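MbGIPC protein (Monosiga brevicollis, PDB 6X1X) probably acts as a signalling scaffold of the GIPC family, this chain being its PDZ domain, a peptide-binding module for protein-protein interactions. Local coordinates at residues L20-N25 against E68-L73; A54-T59 against K74-G79. All coordinates share one frame; numbering follows the deposited sequence.

Contact 1: residues L20-N25 against E68-L73; sequences LTISDN and EVARML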
loop_
_atom_site.group_PDB
_atom_site.type_symbol
_atom_site.label_atom_id
_atom_site.label_comp_id
_atom_site.label_asym_id
_atom_site.label_seq_id
_atom_site.Cartn_x
_atom_site.Cartn_y
_atom_site.Cartn_z
ATOM N N LEU A 20 -3.696 1.537 7.229
ATOM C CA LEU A 20 -2.854 2.368 6.380
ATOM C C LEU A 20 -3.255 3.830 6.463
ATOM O O LEU A 20 -4.448 4.158 6.450
ATOM C CB LEU A 20 -2.997 1.958 4.918
ATOM C CG LEU A 20 -2.475 0.579 4.557
ATOM C CD1 LEU A 20 -2.781 0.275 3.100
ATOM C CD2 LEU A 20 -0.978 0.465 4.838
ATOM N N THR A 21 -2.259 4.705 6.475
ATOM C CA THR A 21 -2.447 6.114 6.151
ATOM C C THR A 21 -1.709 6.371 4.849
ATOM O O THR A 21 -0.504 6.108 4.760
ATOM C CB THR A 21 -1.863 7.013 7.237
ATOM O OG1 THR A 21 -2.496 6.716 8.483
ATOM C CG2 THR A 21 -2.060 8.491 6.892
ATOM N N ILE A 22 -2.419 6.861 3.851
ATOM C CA ILE A 22 -1.798 7.097 2.559
ATOM C C ILE A 22 -1.973 8.546 2.165
ATOM O O ILE A 22 -2.927 9.227 2.567
ATOM C CB ILE A 22 -2.304 6.143 1.462
ATOM C CG1 ILE A 22 -3.773 6.384 1.172
ATOM C CG2 ILE A 22 -2.061 4.693 1.868
ATOM C CD1 ILE A 22 -4.260 5.629 -0.045
ATOM N N SER A 23 -1.028 9.029 1.372
ATOM C CA SER A 23 -1.070 10.389 0.875
ATOM C C SER A 23 -0.472 10.410 -0.527
ATOM O O SER A 23 -0.146 9.370 -1.100
ATOM C CB SER A 23 -0.358 11.344 1.827
ATOM O OG SER A 23 -0.628 12.670 1.430
ATOM N N ASP A 24 -0.368 11.610 -1.095
ATOM C CA ASP A 24 0.313 11.804 -2.371
ATOM C C ASP A 24 0.825 13.235 -2.407
ATOM O O ASP A 24 0.359 14.087 -1.647
ATOM C CB ASP A 24 -0.573 11.460 -3.591
ATOM C CG ASP A 24 -1.618 12.526 -3.888
ATOM O OD1 ASP A 24 -1.263 13.535 -4.535
ATOM O OD2 ASP A 24 -2.798 12.343 -3.530
ATOM N N ASN A 25 1.808 13.495 -3.269
ATOM C CA ASN A 25 2.387 14.832 -3.353
ATOM C C ASN A 25 1.904 15.613 -4.568
ATOM O O ASN A 25 2.468 16.667 -4.877
ATOM C CB ASN A 25 3.920 14.792 -3.265
ATOM C CG ASN A 25 4.562 14.031 -4.410
ATOM O OD1 ASN A 25 3.948 13.807 -5.446
ATOM N ND2 ASN A 25 5.821 13.643 -4.226
ATOM N N GLU A 68 -8.304 8.476 -4.412
ATOM C CA GLU A 68 -8.738 7.443 -5.357
ATOM C C GLU A 68 -8.228 6.071 -4.945
ATOM O O GLU A 68 -8.964 5.076 -5.011
ATOM C CB GLU A 68 -8.262 7.798 -6.768
ATOM C CG GLU A 68 -8.851 9.104 -7.265
ATOM C CD GLU A 68 -8.274 9.579 -8.578
ATOM O OE1 GLU A 68 -7.042 9.503 -8.767
ATOM O OE2 GLU A 68 -9.072 10.020 -9.431
ATOM N N VAL A 69 -6.960 5.998 -4.539
ATOM C CA VAL A 69 -6.386 4.751 -4.051
ATOM C C VAL A 69 -7.092 4.316 -2.773
ATOM O O VAL A 69 -7.422 3.135 -2.589
ATOM C CB VAL A 69 -4.872 4.943 -3.849
ATOM C CG1 VAL A 69 -4.247 3.691 -3.267
ATOM C CG2 VAL A 69 -4.206 5.314 -5.167
ATOM N N ALA A 70 -7.365 5.275 -1.885
ATOM C CA ALA A 70 -8.053 4.961 -0.641
ATOM C C ALA A 70 -9.437 4.408 -0.912
ATOM O O ALA A 70 -9.860 3.441 -0.274
ATOM C CB ALA A 70 -8.157 6.210 0.230
ATOM N N ARG A 71 -10.166 5.029 -1.839
ATOM C CA ARG A 71 -11.485 4.524 -2.203
ATOM C C ARG A 71 -11.419 3.071 -2.655
ATOM O O ARG A 71 -12.262 2.251 -2.267
ATOM C CB ARG A 71 -12.056 5.391 -3.317
ATOM C CG ARG A 71 -13.310 4.831 -3.938
ATOM C CD ARG A 71 -13.806 5.744 -5.033
ATOM N NE ARG A 71 -14.827 5.102 -5.850
ATOM C CZ ARG A 71 -15.330 5.650 -6.952
ATOM N NH1 ARG A 71 -14.891 6.840 -7.351
ATOM N NH2 ARG A 71 -16.243 5.000 -7.667
ATOM N N MET A 72 -10.414 2.731 -3.459
ATOM C CA MET A 72 -10.302 1.369 -3.962
ATOM C C MET A 72 -10.070 0.372 -2.831
ATOM O O MET A 72 -10.646 -0.721 -2.829
ATOM C CB MET A 72 -9.199 1.308 -5.011
ATOM C CG MET A 72 -9.141 -0.021 -5.751
ATOM S SD MET A 72 -8.224 0.062 -7.296
ATOM C CE MET A 72 -9.395 0.982 -8.297
ATOM N N LEU A 73 -9.225 0.728 -1.860
ATOM C CA LEU A 73 -8.992 -0.151 -0.716
ATOM C C LEU A 73 -10.219 -0.227 0.182
ATOM O O LEU A 73 -10.559 -1.300 0.696
ATOM C CB LEU A 73 -7.790 0.364 0.073
ATOM C CG LEU A 73 -6.452 0.228 -0.645
ATOM C CD1 LEU A 73 -5.375 0.987 0.109
ATOM C CD2 LEU A 73 -6.065 -1.228 -0.787
#
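I22 reaches across from strand 20-23 and sets the end methyl of its side chain on helix segment 68-73, touching two consecutive residues. Its CD1 lies 3.8 Å from V69 CG1 and 3.9 Å from A70 CB, and closer still to the helix backbone, 3.6 Å from A70 N. The methyl therefore rests in the angle between the V69 branch and the A70 methyl. The torsions account for this: CG1 is flanked by both the backbone N and C of I22 (chi1 65°), and the extended chi2 of 171° carries CD1 outward from the strand. I22 thus comes in at a slant to V69, meeting its CG1 branch with a single methyl.

The second meeting is one helical turn further on and methyl to methyl, L20 CD1 to L73 CD1 at 4.0 Å, with the two leucine side chains crossing at about a right angle. No hydrogen bond joins the segments. The axes of strand 20-23 and helix segment 68-73 approach to 9.1 Å at 150°, roughly antiparallel, a gap bridged by side chains from the strand, one of which reaches the helix backbone. The cleft between strand 20-23 and helix 66-75 corresponds to the peptide-binding groove of PDZ domains, and these residues are consistent with its hydrophobic lining.

Around the contact, strand 20-23 pairs with strand 31-35 through backbone bonds of T21 and S23, while L20 also packs on I32 and I35. V69 and L73 rest on I56 of strand 52-56, I22 touches I53 there, and H66 at the start of helix 66-75 meets both I22 and S23.

Contact 2: residues A54-T59 against K74-G79; sequences AKINGT and KEIPIG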
loop_
_atom_site.group_PDB
_atom_site.type_symbol
_atom_site.label_atom_id
_atom_site.label_comp_id
_atom_site.label_asym_id
_atom_site.label_seq_id
_atom_site.Cartn_x
_atom_site.Cartn_y
_atom_site.Cartn_z
ATOM N N ALA A 54 1.526 0.950 -6.417
ATOM C CA ALA A 54 1.524 1.000 -7.872
ATOM C C ALA A 54 0.257 0.416 -8.477
ATOM O O ALA A 54 -0.226 0.924 -9.497
ATOM C CB ALA A 54 2.743 0.258 -8.425
ATOM N N LYS A 55 -0.271 -0.649 -7.879
ATOM C CA LYS A 55 -1.455 -1.325 -8.391
ATOM C C LYS A 55 -2.224 -1.937 -7.233
ATOM O O LYS A 55 -1.643 -2.323 -6.218
ATOM C CB LYS A 55 -1.114 -2.471 -9.355
ATOM C CG LYS A 55 -0.361 -2.067 -10.598
ATOM C CD LYS A 55 -0.376 -3.159 -11.655
ATOM C CE LYS A 55 0.381 -2.696 -12.892
ATOM N NZ LYS A 55 0.426 -3.743 -13.948
ATOM N N ILE A 56 -3.536 -2.053 -7.413
ATOM C CA ILE A 56 -4.388 -2.862 -6.554
ATOM C C ILE A 56 -5.203 -3.760 -7.463
ATOM O O ILE A 56 -5.847 -3.268 -8.396
ATOM C CB ILE A 56 -5.323 -2.002 -5.687
ATOM C CG1 ILE A 56 -4.520 -1.180 -4.684
ATOM C CG2 ILE A 56 -6.351 -2.888 -4.981
ATOM C CD1 ILE A 56 -5.333 -0.046 -4.081
ATOM N N ASN A 57 -5.145 -5.069 -7.221
ATOM C CA ASN A 57 -5.911 -6.038 -8.005
ATOM C C ASN A 57 -5.730 -5.819 -9.507
ATOM O O ASN A 57 -6.685 -5.884 -10.289
ATOM C CB ASN A 57 -7.385 -6.033 -7.603
ATOM C CG ASN A 57 -7.597 -6.588 -6.222
ATOM O OD1 ASN A 57 -6.865 -7.476 -5.791
ATOM N ND2 ASN A 57 -8.596 -6.069 -5.512
ATOM N N GLY A 58 -4.492 -5.543 -9.911
ATOM C CA GLY A 58 -4.152 -5.382 -11.310
ATOM C C GLY A 58 -4.440 -4.024 -11.910
ATOM O O GLY A 58 -4.076 -3.791 -13.072
ATOM N N THR A 59 -5.094 -3.126 -11.181
ATOM C CA THR A 59 -5.404 -1.798 -11.692
ATOM C C THR A 59 -4.187 -0.892 -11.583
ATOM O O THR A 59 -3.601 -0.768 -10.507
ATOM C CB THR A 59 -6.522 -1.188 -10.857
ATOM O OG1 THR A 59 -7.652 -2.057 -10.879
ATOM C CG2 THR A 59 -6.916 0.167 -11.416
ATOM N N LYS A 74 -10.889 0.908 0.382
ATOM C CA LYS A 74 -12.057 0.964 1.249
ATOM C C LYS A 74 -13.188 0.103 0.705
ATOM O O LYS A 74 -13.909 -0.544 1.472
ATOM C CB LYS A 74 -12.503 2.421 1.348
ATOM C CG LYS A 74 -13.715 2.675 2.222
ATOM C CD LYS A 74 -14.065 4.160 2.256
ATOM C CE LYS A 74 -12.933 4.988 2.823
ATOM N NZ LYS A 74 -13.276 6.447 2.803
ATOM N N GLU A 75 -13.356 0.089 -0.621
ATOM C CA GLU A 75 -14.469 -0.621 -1.236
ATOM C C GLU A 75 -14.323 -2.134 -1.184
ATOM O O GLU A 75 -15.330 -2.839 -1.292
ATOM C CB GLU A 75 -14.675 -0.151 -2.675
ATOM C CG GLU A 75 -15.294 1.229 -2.716
ATOM C CD GLU A 75 -15.358 1.865 -4.099
ATOM O OE1 GLU A 75 -14.885 1.270 -5.101
ATOM O OE2 GLU A 75 -15.888 2.990 -4.182
ATOM N N ILE A 76 -13.110 -2.653 -1.019
ATOM C CA ILE A 76 -12.900 -4.101 -0.965
ATOM C C ILE A 76 -13.787 -4.697 0.120
ATOM O O ILE A 76 -13.728 -4.254 1.274
ATOM C CB ILE A 76 -11.428 -4.442 -0.708
ATOM C CG1 ILE A 76 -10.565 -3.968 -1.882
ATOM C CG2 ILE A 76 -11.264 -5.942 -0.450
ATOM C CD1 ILE A 76 -9.087 -4.013 -1.619
ATOM N N PRO A 77 -14.629 -5.679 -0.193
ATOM C CA PRO A 77 -15.512 -6.232 0.837
ATOM C C PRO A 77 -14.728 -6.946 1.925
ATOM O O PRO A 77 -13.716 -7.602 1.670
ATOM C CB PRO A 77 -16.405 -7.208 0.060
ATOM C CG PRO A 77 -16.367 -6.707 -1.357
ATOM C CD PRO A 77 -14.968 -6.183 -1.536
ATOM N N ILE A 78 -15.213 -6.807 3.159
ATOM C CA ILE A 78 -14.613 -7.519 4.273
ATOM C C ILE A 78 -14.687 -9.015 4.007
ATOM O O ILE A 78 -15.711 -9.540 3.543
ATOM C CB ILE A 78 -15.319 -7.116 5.578
ATOM C CG1 ILE A 78 -15.054 -5.640 5.878
ATOM C CG2 ILE A 78 -14.859 -7.996 6.728
ATOM C CD1 ILE A 78 -15.902 -5.092 6.992
ATOM N N GLY A 79 -13.583 -9.704 4.280
ATOM C CA GLY A 79 -13.452 -11.117 4.013
ATOM C C GLY A 79 -12.768 -11.432 2.705
ATOM O O GLY A 79 -12.402 -12.593 2.476
#
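I76, which follows helix 66-75 in the chain, points its CD1 at the residues where strand 52-56 turns over. That methyl lies 4.5 Å from I56 CG2 and 4.4 Å from N57 ND2, loose distances that, with no hydrogen bond across the segments and 60 Å² buried, mark a light van der Waals contact. The conformation of I76 sets the reach: CG1 stands on the backbone N side, anti to the carbonyl carbon (chi1 -64°), and the chain then runs on extended through chi2 to CD1. I56 has much the same shape, but it offers its other branch, the CG2 methyl.

N57 and G58 form the corner of a type I' turn from I56 to T59, closed by T59 N to I56 O at 2.9 Å. This tight hairpin joins strands 52-56 and 59-60 in the antiparallel sheet of the PDZ domain that also holds 81-87 and 6-12.

In N57 the CG likewise swings to the backbone N side (chi1 -69°), which places the amide where its two ends are used differently. OD1 accepts a hydrogen bond from T83 N on strand 81-87, tying down the group while ND2 meets the I76 methyl. F82, on the same strand, packs against both N57 and I76.

In the fold
Helix 66-75 links the two contacts: its body faces strand 20-23 in contact 1, while in contact 2 I76, which follows the helix, meets I56 at the end of strand 52-56 and N57 of the turn. The centres are about 11 Å apart, and the two touch directly, L73 CD2 lying 3.6 Å from I56 CD1 and M72 SD 3.9 Å from I56 CB. Along the chain the segments alternate, 20-25, 54-59, 68-73, 74-79, so the loops they close interleave. Strand 20-23 pairs with 31-35, strand 52-56 with 81-87; the helix thus packs against a strand of each pair, joining the probable peptide groove to the core of the PDZ domain.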